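Local coordinates for protein metazoan TIR-STING fusion (Crassostrea gigas, PDB 6WT6) that joins a TIR domain and a STING ligand-binding domain in a single chain and is probably a signalling protein of innate immunity, at residues Phe34-Cys38 against Ser98-Glu104; Ala46-Leu50 against Phe62-Asp66; Ser84-Ile88 against Gln157-Lys161; Leu120-Leu124 against Leu137-Ile143; Ala180-Tyr184 against Thr312-Leu317. All coordinates share one frame. Residue numbers count along the deposited sequence, not the author numbering.

From the N terminus, contact 1 closes a long loop from strand 31-36 to the 98-104 loop of the TIR domain. Contact 2 lies within that loop, packing helix 43-56 on the short helix 63-66 that follows strand 60-62, and it touches contact 1 through Tyr37 and Ile35. Contact 3 opens on strand 84-91, before contact 1 has closed, and ends at helix 153-159, so the two cross; their strands are neighbours in the parallel sheet. Inside the span of contact 3, contact 4 joins edge strand 120-124 to the following loop. Contact 5 comes after all of these, pairing two helices of the STING domain with its centre about 31 Å or more from the other centres.

Contact 1 (Phe34-Cys38 against Ser98-Glu104); sequences FISYC and SEWSKFE
Residues 34-36 are extended in a strand, and Tyr37 and Cys38 continue with beta-like phi/psi. Opposite them, 98-104 is an irregular link between helices 93-97 and 104-108, in which Glu99 takes positive phi (70/-19) after the first helix. CA atoms lie 6.0 Å apart for Cys38 and Trp100 and 7.7 Å apart for Ser36 and Glu104. The polar part centres on one hydrogen bond, from Ser36 OG (chi1 t) to Glu104 OE2 at 2.9 Å; Glu104 reaches it with chi1 and chi2 both t. The same OE2 lies at the ring edge of Phe34, 4.1 Å from Phe34 CE2. This region is the C-terminal end of a central strand in the parallel sheet of the TIR fold, where Phe34 and Ser36 bond through their backbones to strand 84-91. Trp100 (chi1 t, chi2 near 92°) supplies the packing surface. One indole face receives Tyr37 C and Cys38 N, with Cys38 CB 4.0 Å from Trp100 CG, while Ser36 OG lies at the ring edge, 3.4 Å from Trp100 CZ2. Although Tyr37 O is 3.3 Å from Trp100 NE1, the angle is too poor for a hydrogen bond. Further along, Cys38 SG (chi1 t) meets Ser98 CB at 3.4 Å.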
# COMPACT_ATOMS: atom_id res chain seq x y z
N PHE A 34 -12.26 -19.00 -12.37
CA PHE A 34 -11.55 -18.51 -13.53
C PHE A 34 -10.32 -19.38 -13.74
O PHE A 34 -9.52 -19.57 -12.81
CB PHE A 34 -11.13 -17.05 -13.37
CG PHE A 34 -10.22 -16.55 -14.47
CD1 PHE A 34 -10.73 -16.26 -15.73
CD2 PHE A 34 -8.87 -16.35 -14.25
CE1 PHE A 34 -9.91 -15.80 -16.74
CE2 PHE A 34 -8.04 -15.89 -15.26
CZ PHE A 34 -8.56 -15.61 -16.51
N ILE A 35 -10.18 -19.93 -14.94
CA ILE A 35 -9.05 -20.78 -15.28
C ILE A 35 -7.99 -19.90 -15.93
O ILE A 35 -8.15 -19.46 -17.07
CB ILE A 35 -9.48 -21.93 -16.20
CG1 ILE A 35 -10.43 -22.87 -15.45
CG2 ILE A 35 -8.27 -22.70 -16.71
CD1 ILE A 35 -10.93 -24.02 -16.27
N SER A 36 -6.92 -19.63 -15.19
CA SER A 36 -5.80 -18.83 -15.68
C SER A 36 -4.74 -19.78 -16.23
O SER A 36 -4.19 -20.60 -15.50
CB SER A 36 -5.22 -17.96 -14.57
OG SER A 36 -4.21 -17.10 -15.06
N TYR A 37 -4.45 -19.65 -17.53
CA TYR A 37 -3.51 -20.54 -18.20
C TYR A 37 -2.69 -19.75 -19.19
O TYR A 37 -3.09 -18.68 -19.65
CB TYR A 37 -4.24 -21.69 -18.91
CG TYR A 37 -5.17 -21.24 -20.01
CD1 TYR A 37 -6.44 -20.73 -19.72
CD2 TYR A 37 -4.80 -21.34 -21.35
CE1 TYR A 37 -7.29 -20.32 -20.73
CE2 TYR A 37 -5.64 -20.93 -22.36
CZ TYR A 37 -6.89 -20.42 -22.05
OH TYR A 37 -7.73 -20.02 -23.06
N CYS A 38 -1.51 -20.29 -19.52
CA CYS A 38 -0.69 -19.74 -20.59
C CYS A 38 -1.20 -20.29 -21.92
O CYS A 38 -1.15 -21.50 -22.16
CB CYS A 38 0.78 -20.10 -20.39
SG CYS A 38 1.83 -19.62 -21.79
N SER A 98 6.99 -18.61 -19.46
CA SER A 98 6.21 -17.93 -20.49
C SER A 98 5.99 -16.45 -20.22
O SER A 98 5.29 -15.81 -21.02
CB SER A 98 4.86 -18.61 -20.64
OG SER A 98 4.21 -18.73 -19.39
N GLU A 99 6.52 -15.90 -19.13
CA GLU A 99 6.24 -14.54 -18.66
C GLU A 99 4.81 -14.43 -18.14
O GLU A 99 4.49 -13.50 -17.40
CB GLU A 99 6.49 -13.50 -19.75
CG GLU A 99 7.92 -13.44 -20.26
CD GLU A 99 8.05 -12.60 -21.51
OE1 GLU A 99 8.77 -13.02 -22.44
OE2 GLU A 99 7.43 -11.51 -21.57
N TRP A 100 3.95 -15.38 -18.53
CA TRP A 100 2.65 -15.51 -17.89
C TRP A 100 2.81 -15.72 -16.39
O TRP A 100 1.98 -15.24 -15.60
CB TRP A 100 1.87 -16.66 -18.52
CG TRP A 100 0.61 -17.03 -17.78
CD1 TRP A 100 -0.65 -16.54 -18.00
CD2 TRP A 100 0.49 -17.98 -16.71
NE1 TRP A 100 -1.54 -17.13 -17.13
CE2 TRP A 100 -0.86 -18.01 -16.33
CE3 TRP A 100 1.40 -18.80 -16.03
CZ2 TRP A 100 -1.33 -18.83 -15.30
CZ3 TRP A 100 0.94 -19.60 -15.01
CH2 TRP A 100 -0.42 -19.62 -14.66
N SER A 101 3.86 -16.43 -15.98
CA SER A 101 4.17 -16.58 -14.56
C SER A 101 4.60 -15.26 -13.92
O SER A 101 4.49 -15.12 -12.69
CB SER A 101 5.26 -17.63 -14.37
OG SER A 101 6.45 -17.24 -15.04
N LYS A 102 5.08 -14.31 -14.71
CA LYS A 102 5.52 -13.01 -14.22
C LYS A 102 4.49 -11.91 -14.45
O LYS A 102 4.77 -10.75 -14.12
CB LYS A 102 6.84 -12.61 -14.89
CG LYS A 102 8.01 -13.55 -14.62
CD LYS A 102 8.60 -13.33 -13.23
CE LYS A 102 9.81 -14.23 -13.00
NZ LYS A 102 10.55 -13.88 -11.76
N PHE A 103 3.32 -12.24 -14.99
CA PHE A 103 2.35 -11.21 -15.36
C PHE A 103 0.94 -11.61 -14.96
O PHE A 103 0.47 -11.24 -13.88
CB PHE A 103 2.43 -10.95 -16.87
CG PHE A 103 1.90 -9.61 -17.28
CD1 PHE A 103 2.51 -8.45 -16.85
CD2 PHE A 103 0.80 -9.51 -18.12
CE1 PHE A 103 2.03 -7.21 -17.23
CE2 PHE A 103 0.31 -8.28 -18.50
CZ PHE A 103 0.93 -7.13 -18.06
N GLU A 104 0.26 -12.37 -15.82
CA GLU A 104 -1.15 -12.67 -15.57
C GLU A 104 -1.34 -13.52 -14.33
O GLU A 104 -2.35 -13.39 -13.63
CB GLU A 104 -1.77 -13.36 -16.79
CG GLU A 104 -3.28 -13.38 -16.75
CD GLU A 104 -3.89 -14.32 -17.77
OE1 GLU A 104 -3.73 -14.08 -18.99
OE2 GLU A 104 -4.54 -15.31 -17.35

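Contact 2 (Ala46-Leu50 against Phe62-Asp66); sequences ARTIL and FAERD
Residues 46-50 are a continuous piece of helix 43-56, with Leu50 N bonded to Ala46 O at 2.8 Å. In 62-66, Phe62 (phi/psi -126/123) holds the N-cap position of the short helix 63-66, whose Asp66 N bonds to Phe62 O at 2.7 Å. The nearest CA atoms, of Leu50 and Phe62, are 7.4 Å apart. Helix 43-56 is the connection of a beta-alpha-beta crossover in the TIR domain, linking neighbouring parallel strands 31-36 and 60-62, and here it packs on the residues that leave the second strand. Phe62 (chi1 t, chi2 72°) fills the gap. Leu50 CD2 makes a CH-pi contact over its face, 3.9 Å from the centroid of the Phe62 ring, and Ala46 CB meets the ring edge at Phe62 CE1, 3.4 Å away. Tyr37 also stacks on this ring. Arg47, with chi1 to chi3 all between wells, curls alongside, so that its CG is 3.7 Å from Phe62 CE2 and its NH1 forms a 2.5 Å salt bridge with Glu64 OE1. Leu50 CD1 approaches Arg65 NH2 at 3.6 Å; that guanidinium pairs with Glu54 and, weakly, with Asp66. Asp66 folds back, its OD2 accepting a nearly linear 2.5 Å hydrogen bond from Phe62 N.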
# COMPACT_ATOMS: atom_id res chain seq x y z
N ALA A 46 -5.86 -26.79 -20.07
CA ALA A 46 -6.87 -25.93 -19.46
C ALA A 46 -8.27 -26.29 -19.95
O ALA A 46 -9.24 -26.23 -19.18
CB ALA A 46 -6.55 -24.47 -19.74
N ARG A 47 -8.40 -26.68 -21.22
CA ARG A 47 -9.68 -27.15 -21.73
C ARG A 47 -10.11 -28.43 -21.02
O ARG A 47 -11.29 -28.61 -20.70
CB ARG A 47 -9.60 -27.38 -23.24
CG ARG A 47 -10.31 -26.32 -24.08
CD ARG A 47 -11.38 -26.93 -24.97
NE ARG A 47 -12.73 -26.56 -24.55
CZ ARG A 47 -13.39 -25.49 -25.01
NH1 ARG A 47 -12.82 -24.70 -25.91
NH2 ARG A 47 -14.61 -25.23 -24.57
N THR A 48 -9.16 -29.34 -20.77
CA THR A 48 -9.48 -30.58 -20.08
C THR A 48 -10.02 -30.30 -18.68
O THR A 48 -11.06 -30.85 -18.28
CB THR A 48 -8.25 -31.48 -20.02
OG1 THR A 48 -7.80 -31.77 -21.35
CG2 THR A 48 -8.57 -32.79 -19.30
N ILE A 49 -9.34 -29.44 -17.92
CA ILE A 49 -9.82 -29.08 -16.59
C ILE A 49 -11.16 -28.36 -16.68
O ILE A 49 -12.07 -28.62 -15.89
CB ILE A 49 -8.77 -28.23 -15.85
CG1 ILE A 49 -7.55 -29.09 -15.48
CG2 ILE A 49 -9.37 -27.58 -14.61
CD1 ILE A 49 -6.46 -28.33 -14.75
N LEU A 50 -11.31 -27.47 -17.67
CA LEU A 50 -12.57 -26.76 -17.86
C LEU A 50 -13.72 -27.73 -18.07
O LEU A 50 -14.76 -27.64 -17.41
CB LEU A 50 -12.46 -25.81 -19.04
CG LEU A 50 -13.78 -25.17 -19.47
CD1 LEU A 50 -14.20 -24.12 -18.46
CD2 LEU A 50 -13.69 -24.58 -20.87
N PHE A 62 -13.39 -19.08 -19.25
CA PHE A 62 -12.29 -19.64 -20.02
C PHE A 62 -11.92 -18.67 -21.13
O PHE A 62 -12.77 -18.32 -21.96
CB PHE A 62 -12.68 -21.01 -20.60
CG PHE A 62 -11.52 -21.82 -21.09
CD1 PHE A 62 -10.64 -22.40 -20.18
CD2 PHE A 62 -11.31 -22.02 -22.44
CE1 PHE A 62 -9.57 -23.15 -20.62
CE2 PHE A 62 -10.24 -22.78 -22.89
CZ PHE A 62 -9.37 -23.35 -21.98
N ALA A 63 -10.65 -18.25 -21.16
CA ALA A 63 -10.22 -17.17 -22.04
C ALA A 63 -10.56 -17.46 -23.50
O ALA A 63 -11.22 -16.66 -24.17
CB ALA A 63 -8.72 -16.93 -21.87
N GLU A 64 -10.11 -18.61 -24.01
CA GLU A 64 -10.34 -18.97 -25.40
C GLU A 64 -11.81 -18.88 -25.78
O GLU A 64 -12.16 -18.37 -26.85
CB GLU A 64 -9.82 -20.39 -25.67
CG GLU A 64 -10.23 -20.97 -27.01
CD GLU A 64 -10.11 -22.49 -27.05
OE1 GLU A 64 -10.92 -23.17 -26.39
OE2 GLU A 64 -9.19 -23.00 -27.73
N ARG A 65 -12.69 -19.38 -24.91
CA ARG A 65 -14.11 -19.43 -25.23
C ARG A 65 -14.80 -18.10 -24.96
O ARG A 65 -15.59 -17.63 -25.79
CB ARG A 65 -14.79 -20.54 -24.42
CG ARG A 65 -16.29 -20.40 -24.32
CD ARG A 65 -16.87 -21.43 -23.36
NE ARG A 65 -16.54 -21.11 -21.97
CZ ARG A 65 -16.74 -21.94 -20.95
NH1 ARG A 65 -17.27 -23.13 -21.17
NH2 ARG A 65 -16.41 -21.57 -19.72
N ASP A 66 -14.51 -17.48 -23.82
CA ASP A 66 -15.27 -16.34 -23.32
C ASP A 66 -14.68 -14.99 -23.71
O ASP A 66 -15.43 -14.02 -23.83
CB ASP A 66 -15.39 -16.42 -21.79
CG ASP A 66 -16.05 -17.72 -21.32
OD1 ASP A 66 -17.13 -18.06 -21.83
OD2 ASP A 66 -15.49 -18.39 -20.43

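Contact 3 (Ser84-Ile88 against Gln157-Lys161); sequences SKNVI and QAISK
Lys85 stretches its side chain (chi1 to chi3 t, chi4 p) across the end of helix 153-159, so that its CE lies 3.2 Å from Ile159 O and its NZ 3.0 Å from Lys161 CB. The two lysine ammonium groups are only 3.6 Å apart between Lys85 NZ and Lys161 NZ, an unfavourable proximity of like charges. Between the backbones, the CA atoms of Asn86 and Ile159 are closest, at 6.3 Å. Lys85 has helical phi/psi (-59/-51), which breaks the extended path of strand 84-91; Asn86 (-117/156) returns to beta values and Val87 and Ile88 run on as strand. In the other segment 157-159 is the last piece of the helix, and Ser160 (-74/136) leaves it. Asn86 (chi1 m) turns its amide to this helix end, with OD1 3.5 Å from Ile159 O and ND2 3.8 Å from Ala158 O; ND2 is bonded instead to Cys119 O. Deeper, Ile88 and Ile159, both with chi1 m and chi2 t, bring their CD1 atoms to 3.8 Å. No hydrogen bond crosses the contact. Asn86 and Ile88 also touch Val121 on the adjoining strand 120-124. Packing of helix 153-159 against a central and an edge strand in this way belongs to the alpha/beta architecture of the TIR domain, whose parallel strands are flanked by helices.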
# COMPACT_ATOMS: atom_id res chain seq x y z
N SER A 84 -14.94 -14.00 -10.35
CA SER A 84 -14.72 -15.42 -10.12
C SER A 84 -14.49 -15.68 -8.64
O SER A 84 -13.61 -15.06 -8.02
CB SER A 84 -13.54 -15.94 -10.95
OG SER A 84 -13.89 -16.04 -12.32
N LYS A 85 -15.29 -16.58 -8.08
CA LYS A 85 -15.13 -16.97 -6.68
C LYS A 85 -13.74 -17.54 -6.43
O LYS A 85 -13.03 -17.10 -5.51
CB LYS A 85 -16.22 -17.97 -6.32
CG LYS A 85 -16.04 -18.70 -5.01
CD LYS A 85 -16.81 -20.00 -5.06
CE LYS A 85 -16.90 -20.66 -3.71
NZ LYS A 85 -17.86 -19.94 -2.84
N ASN A 86 -13.32 -18.50 -7.24
CA ASN A 86 -11.98 -19.06 -7.17
C ASN A 86 -11.23 -18.79 -8.47
O ASN A 86 -11.83 -18.56 -9.52
CB ASN A 86 -12.03 -20.58 -6.89
CG ASN A 86 -12.54 -20.90 -5.49
OD1 ASN A 86 -13.74 -20.98 -5.26
ND2 ASN A 86 -11.61 -21.10 -4.56
N VAL A 87 -9.90 -18.79 -8.37
CA VAL A 87 -9.02 -18.69 -9.53
C VAL A 87 -8.16 -19.94 -9.57
O VAL A 87 -7.42 -20.22 -8.61
CB VAL A 87 -8.15 -17.42 -9.49
CG1 VAL A 87 -7.13 -17.44 -10.61
CG2 VAL A 87 -9.02 -16.18 -9.59
N ILE A 88 -8.24 -20.68 -10.66
CA ILE A 88 -7.48 -21.91 -10.85
C ILE A 88 -6.23 -21.58 -11.67
O ILE A 88 -6.33 -21.15 -12.82
CB ILE A 88 -8.32 -22.99 -11.54
CG1 ILE A 88 -9.45 -23.46 -10.62
CG2 ILE A 88 -7.46 -24.17 -11.97
CD1 ILE A 88 -10.43 -24.40 -11.28
N GLN A 157 -13.16 -30.14 -5.39
CA GLN A 157 -13.29 -30.07 -3.94
C GLN A 157 -12.95 -28.68 -3.42
O GLN A 157 -13.57 -28.19 -2.47
CB GLN A 157 -12.39 -31.12 -3.28
CG GLN A 157 -12.49 -31.19 -1.77
CD GLN A 157 -13.77 -31.85 -1.31
OE1 GLN A 157 -14.20 -32.87 -1.87
NE2 GLN A 157 -14.40 -31.29 -0.28
N ALA A 158 -11.96 -28.02 -4.04
CA ALA A 158 -11.55 -26.69 -3.58
C ALA A 158 -12.49 -25.59 -4.05
O ALA A 158 -12.57 -24.54 -3.41
CB ALA A 158 -10.12 -26.40 -4.05
N ILE A 159 -13.21 -25.82 -5.15
CA ILE A 159 -14.14 -24.81 -5.66
C ILE A 159 -15.37 -24.70 -4.77
O ILE A 159 -15.99 -23.63 -4.66
CB ILE A 159 -14.52 -25.12 -7.12
CG1 ILE A 159 -13.27 -25.18 -8.00
CG2 ILE A 159 -15.48 -24.08 -7.67
CD1 ILE A 159 -13.55 -25.60 -9.42
N SER A 160 -15.75 -25.79 -4.10
CA SER A 160 -16.96 -25.80 -3.29
C SER A 160 -16.76 -25.01 -2.00
O SER A 160 -15.74 -25.15 -1.32
CB SER A 160 -17.37 -27.24 -2.97
OG SER A 160 -17.36 -28.04 -4.13
N LYS A 161 -17.76 -24.20 -1.65
CA LYS A 161 -17.70 -23.37 -0.45
C LYS A 161 -18.42 -24.04 0.72
O LYS A 161 -19.54 -23.68 1.07
CB LYS A 161 -18.32 -21.99 -0.71
CG LYS A 161 -18.16 -21.00 0.44
CD LYS A 161 -18.63 -19.61 0.05
CE LYS A 161 -20.06 -19.63 -0.47
NZ LYS A 161 -20.47 -18.29 -0.97

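Contact 4 (Leu120-Leu124 against Leu137-Ile143); sequences LVPVL and LRPLTCI
Leu120 rests its side chain against a pair of touching leucines: with chi1 near -81° and chi2 t, its CD1 lies 3.7 Å from Leu140 CD1 and 4.0 Å from Leu137 CD2. These two (each chi1 m, chi2 t) stand on an irregular turn, weakly held by Leu140 N to Leu137 O at 3.3 Å. The chain then turns sharply at Thr141 (positive phi, 54/83), and Cys142 and Ile143 run extended beside strand 120-124, in the same direction. CA atoms are 5.1 Å apart for Pro122 and Cys142 and 5.3 Å for Val123 and Ile143. Cys142 CB occupies the notch between the Pro122 ring and Leu124, 3.6 Å from both Pro122 CB and Leu124 CD1. On the other face, Ile143 (chi1 m, chi2 t) sends CD1 to 4.3 Å from Val121 CG1, beside helix 153-159. Ile143 N donates to Pro122 O at 3.0 Å, and Leu124 N to Ile143 O at 3.1 Å, the pattern of a parallel beta bridge straddling Val123. It lies along an edge strand of the parallel TIR sheet. The side-chain contacts are wholly apolar, and backbone atoms alone make the hydrogen bonds between the segments, with Pro122, lacking an N-H, offering its carbonyl.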
# COMPACT_ATOMS: atom_id res chain seq x y z
N LEU A 120 -7.28 -18.80 -4.28
CA LEU A 120 -6.38 -19.45 -5.23
C LEU A 120 -6.50 -20.97 -5.18
O LEU A 120 -6.63 -21.56 -4.10
CB LEU A 120 -4.94 -19.03 -4.98
CG LEU A 120 -4.51 -17.67 -5.54
CD1 LEU A 120 -3.12 -17.29 -5.05
CD2 LEU A 120 -4.55 -17.68 -7.06
N VAL A 121 -6.47 -21.59 -6.35
CA VAL A 121 -6.42 -23.04 -6.49
C VAL A 121 -5.25 -23.38 -7.40
O VAL A 121 -5.43 -23.48 -8.63
CB VAL A 121 -7.75 -23.60 -7.04
CG1 VAL A 121 -7.67 -25.11 -7.18
CG2 VAL A 121 -8.90 -23.21 -6.13
N PRO A 122 -4.03 -23.53 -6.87
CA PRO A 122 -2.87 -23.83 -7.71
C PRO A 122 -2.89 -25.28 -8.17
O PRO A 122 -2.90 -26.20 -7.35
CB PRO A 122 -1.67 -23.55 -6.79
CG PRO A 122 -2.24 -22.77 -5.63
CD PRO A 122 -3.65 -23.24 -5.48
N VAL A 123 -2.89 -25.49 -9.49
CA VAL A 123 -2.89 -26.82 -10.08
C VAL A 123 -1.50 -27.05 -10.67
O VAL A 123 -1.12 -26.41 -11.66
CB VAL A 123 -3.98 -26.97 -11.15
CG1 VAL A 123 -3.94 -28.36 -11.75
CG2 VAL A 123 -5.34 -26.70 -10.54
N LEU A 124 -0.76 -27.98 -10.07
CA LEU A 124 0.62 -28.24 -10.46
C LEU A 124 0.68 -29.39 -11.45
O LEU A 124 0.09 -30.45 -11.21
CB LEU A 124 1.47 -28.54 -9.23
CG LEU A 124 2.04 -27.36 -8.43
CD1 LEU A 124 0.96 -26.44 -7.88
CD2 LEU A 124 2.94 -27.86 -7.30
N LEU A 137 3.18 -18.42 -3.55
CA LEU A 137 2.38 -19.62 -3.79
C LEU A 137 2.77 -20.78 -2.90
O LEU A 137 1.96 -21.70 -2.70
CB LEU A 137 2.48 -20.04 -5.25
CG LEU A 137 2.02 -19.01 -6.27
CD1 LEU A 137 2.18 -19.55 -7.68
CD2 LEU A 137 0.57 -18.61 -5.99
N ARG A 138 3.99 -20.78 -2.35
CA ARG A 138 4.47 -21.95 -1.62
C ARG A 138 3.60 -22.31 -0.42
O ARG A 138 3.22 -23.49 -0.31
CB ARG A 138 5.93 -21.73 -1.20
CG ARG A 138 6.90 -21.53 -2.35
CD ARG A 138 8.32 -21.33 -1.84
NE ARG A 138 9.17 -20.63 -2.80
CZ ARG A 138 10.41 -20.24 -2.55
NH1 ARG A 138 10.96 -20.47 -1.37
NH2 ARG A 138 11.11 -19.60 -3.49
N PRO A 139 3.25 -21.39 0.50
CA PRO A 139 2.54 -21.83 1.72
C PRO A 139 1.04 -21.94 1.54
O PRO A 139 0.30 -21.89 2.53
CB PRO A 139 2.90 -20.74 2.73
CG PRO A 139 2.98 -19.51 1.89
CD PRO A 139 3.54 -19.95 0.55
N LEU A 140 0.57 -22.11 0.31
CA LEU A 140 -0.86 -22.08 0.01
C LEU A 140 -1.51 -23.46 -0.02
O LEU A 140 -2.72 -23.54 -0.22
CB LEU A 140 -1.10 -21.38 -1.33
CG LEU A 140 -0.66 -19.92 -1.46
CD1 LEU A 140 -1.12 -19.34 -2.78
CD2 LEU A 140 -1.18 -19.09 -0.29
N THR A 141 -0.74 -24.53 0.20
CA THR A 141 -1.23 -25.90 0.09
C THR A 141 -1.88 -26.12 -1.27
O THR A 141 -3.11 -26.04 -1.40
CB THR A 141 -2.22 -26.23 1.22
OG1 THR A 141 -3.43 -25.48 1.04
CG2 THR A 141 -1.62 -25.88 2.58
N CYS A 142 -1.07 -26.41 -2.28
CA CYS A 142 -1.54 -26.53 -3.65
C CYS A 142 -2.05 -27.95 -3.93
O CYS A 142 -2.15 -28.78 -3.02
CB CYS A 142 -0.41 -26.15 -4.61
SG CYS A 142 0.64 -24.79 -4.05
N ILE A 143 -2.38 -28.23 -5.19
CA ILE A 143 -2.82 -29.56 -5.59
C ILE A 143 -1.82 -30.17 -6.56
O ILE A 143 -1.66 -29.70 -7.69
CB ILE A 143 -4.23 -29.53 -6.22
CG1 ILE A 143 -5.26 -29.09 -5.18
CG2 ILE A 143 -4.59 -30.89 -6.80
CD1 ILE A 143 -6.68 -29.07 -5.70

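Contact 5 (Ala180-Tyr184 against Thr312-Leu317); sequences AWGYY and TLKRIL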
# COMPACT_ATOMS: atom_id res chain seq x y z
N ALA A 180 3.23 4.93 1.89
CA ALA A 180 4.49 5.66 1.93
C ALA A 180 4.86 6.22 0.56
O ALA A 180 5.17 7.41 0.43
CB ALA A 180 5.61 4.76 2.47
N TRP A 181 4.85 5.38 -0.47
CA TRP A 181 5.20 5.86 -1.81
C TRP A 181 4.19 6.89 -2.31
O TRP A 181 4.56 7.87 -2.96
CB TRP A 181 5.31 4.70 -2.79
CG TRP A 181 6.57 3.89 -2.62
CD1 TRP A 181 6.68 2.65 -2.08
CD2 TRP A 181 7.90 4.29 -2.98
NE1 TRP A 181 7.99 2.24 -2.09
CE2 TRP A 181 8.76 3.23 -2.64
CE3 TRP A 181 8.44 5.44 -3.57
CZ2 TRP A 181 10.13 3.28 -2.86
CZ3 TRP A 181 9.81 5.48 -3.79
CH2 TRP A 181 10.64 4.41 -3.43
N GLY A 182 2.90 6.69 -2.01
CA GLY A 182 1.90 7.67 -2.40
C GLY A 182 2.05 8.99 -1.68
O GLY A 182 1.81 10.06 -2.25
N TYR A 183 2.43 8.95 -0.40
CA TYR A 183 2.65 10.18 0.36
C TYR A 183 3.93 10.87 -0.08
O TYR A 183 3.99 12.10 -0.13
CB TYR A 183 2.68 9.85 1.86
CG TYR A 183 2.77 11.03 2.81
CD1 TYR A 183 1.93 12.13 2.68
CD2 TYR A 183 3.65 11.00 3.88
CE1 TYR A 183 2.00 13.19 3.58
CE2 TYR A 183 3.73 12.05 4.78
CZ TYR A 183 2.91 13.14 4.63
OH TYR A 183 3.01 14.17 5.53
N TYR A 184 4.95 10.08 -0.43
CA TYR A 184 6.20 10.60 -0.97
C TYR A 184 5.98 11.32 -2.30
O TYR A 184 6.06 12.55 -2.36
CB TYR A 184 7.21 9.45 -1.13
CG TYR A 184 8.54 9.84 -1.71
CD1 TYR A 184 9.43 10.64 -1.00
CD2 TYR A 184 8.94 9.38 -2.96
CE1 TYR A 184 10.66 10.99 -1.53
CE2 TYR A 184 10.17 9.72 -3.50
CZ TYR A 184 11.02 10.52 -2.78
OH TYR A 184 12.24 10.86 -3.31
N THR A 312 8.81 2.46 6.45
CA THR A 312 8.98 2.55 5.00
C THR A 312 9.14 4.00 4.56
O THR A 312 9.97 4.30 3.69
CB THR A 312 7.80 1.90 4.28
OG1 THR A 312 7.64 0.56 4.76
CG2 THR A 312 8.05 1.87 2.78
N LEU A 313 8.36 4.91 5.14
CA LEU A 313 8.50 6.32 4.81
C LEU A 313 9.90 6.83 5.16
O LEU A 313 10.49 7.61 4.41
CB LEU A 313 7.42 7.14 5.53
CG LEU A 313 7.32 8.63 5.20
CD1 LEU A 313 7.05 8.85 3.71
CD2 LEU A 313 6.25 9.30 6.04
N LYS A 314 10.45 6.37 6.28
CA LYS A 314 11.77 6.85 6.68
C LYS A 314 12.87 6.28 5.80
O LYS A 314 13.90 6.94 5.59
CB LYS A 314 12.02 6.52 8.15
CG LYS A 314 11.13 7.30 9.09
CD LYS A 314 11.17 6.75 10.51
CE LYS A 314 12.32 7.34 11.30
NZ LYS A 314 13.48 6.43 11.36
N ARG A 315 12.69 5.06 5.27
CA ARG A 315 13.67 4.52 4.34
C ARG A 315 13.70 5.33 3.04
O ARG A 315 14.77 5.60 2.49
CB ARG A 315 13.36 3.05 4.03
CG ARG A 315 13.34 2.14 5.23
CD ARG A 315 14.14 0.88 4.97
NE ARG A 315 13.84 -0.19 5.92
CZ ARG A 315 13.07 -1.23 5.64
NH1 ARG A 315 12.53 -1.35 4.43
NH2 ARG A 315 12.85 -2.16 6.55
N ILE A 316 12.52 5.72 2.55
CA ILE A 316 12.44 6.48 1.31
C ILE A 316 13.03 7.87 1.49
O ILE A 316 13.82 8.34 0.66
CB ILE A 316 10.99 6.53 0.81
CG1 ILE A 316 10.46 5.13 0.55
CG2 ILE A 316 10.88 7.40 -0.43
CD1 ILE A 316 8.97 5.08 0.33
N LEU A 317 12.65 8.55 2.57
CA LEU A 317 13.12 9.92 2.79
C LEU A 317 14.63 9.97 2.99
O LEU A 317 15.31 10.83 2.41
CB LEU A 317 12.40 10.54 3.99
CG LEU A 317 10.89 10.80 3.84
CD1 LEU A 317 10.28 11.24 5.16
CD2 LEU A 317 10.61 11.83 2.76
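This is an apolar helix-helix packing contact in the STING ligand-binding domain, between the long helix 176-204 and helix 299-319. The short segments run in broadly the same direction, their axes crossing at -46° with a closest approach of 9.5 Å. Small Ala180 permits the tightest backbone approach, a CA-CA distance of 5.0 Å to Leu313, and its CB lies 3.8 Å from Thr312 CG2. Ile316 is the main projection of the second helix and enters between two aromatic rings. Ile316 CD1 sits over the five-membered ring of Trp181, 3.6 Å from the centroid, near Ala180 CB at 4.0 Å. Trp181 also packs on Met289 of the second subunit, so the contact borders the subunit interface. Leu313 CD2 abuts the edge of Tyr183, 3.8 Å from Tyr183 CD2, while Leu317 CD2 meets the edge of Tyr184, whose hydroxyl is bonded to Asp320. On the other branch, Ile316 CG2 lies almost on the ring normal of Tyr184, 3.5 Å from the centroid, in a CH-pi contact.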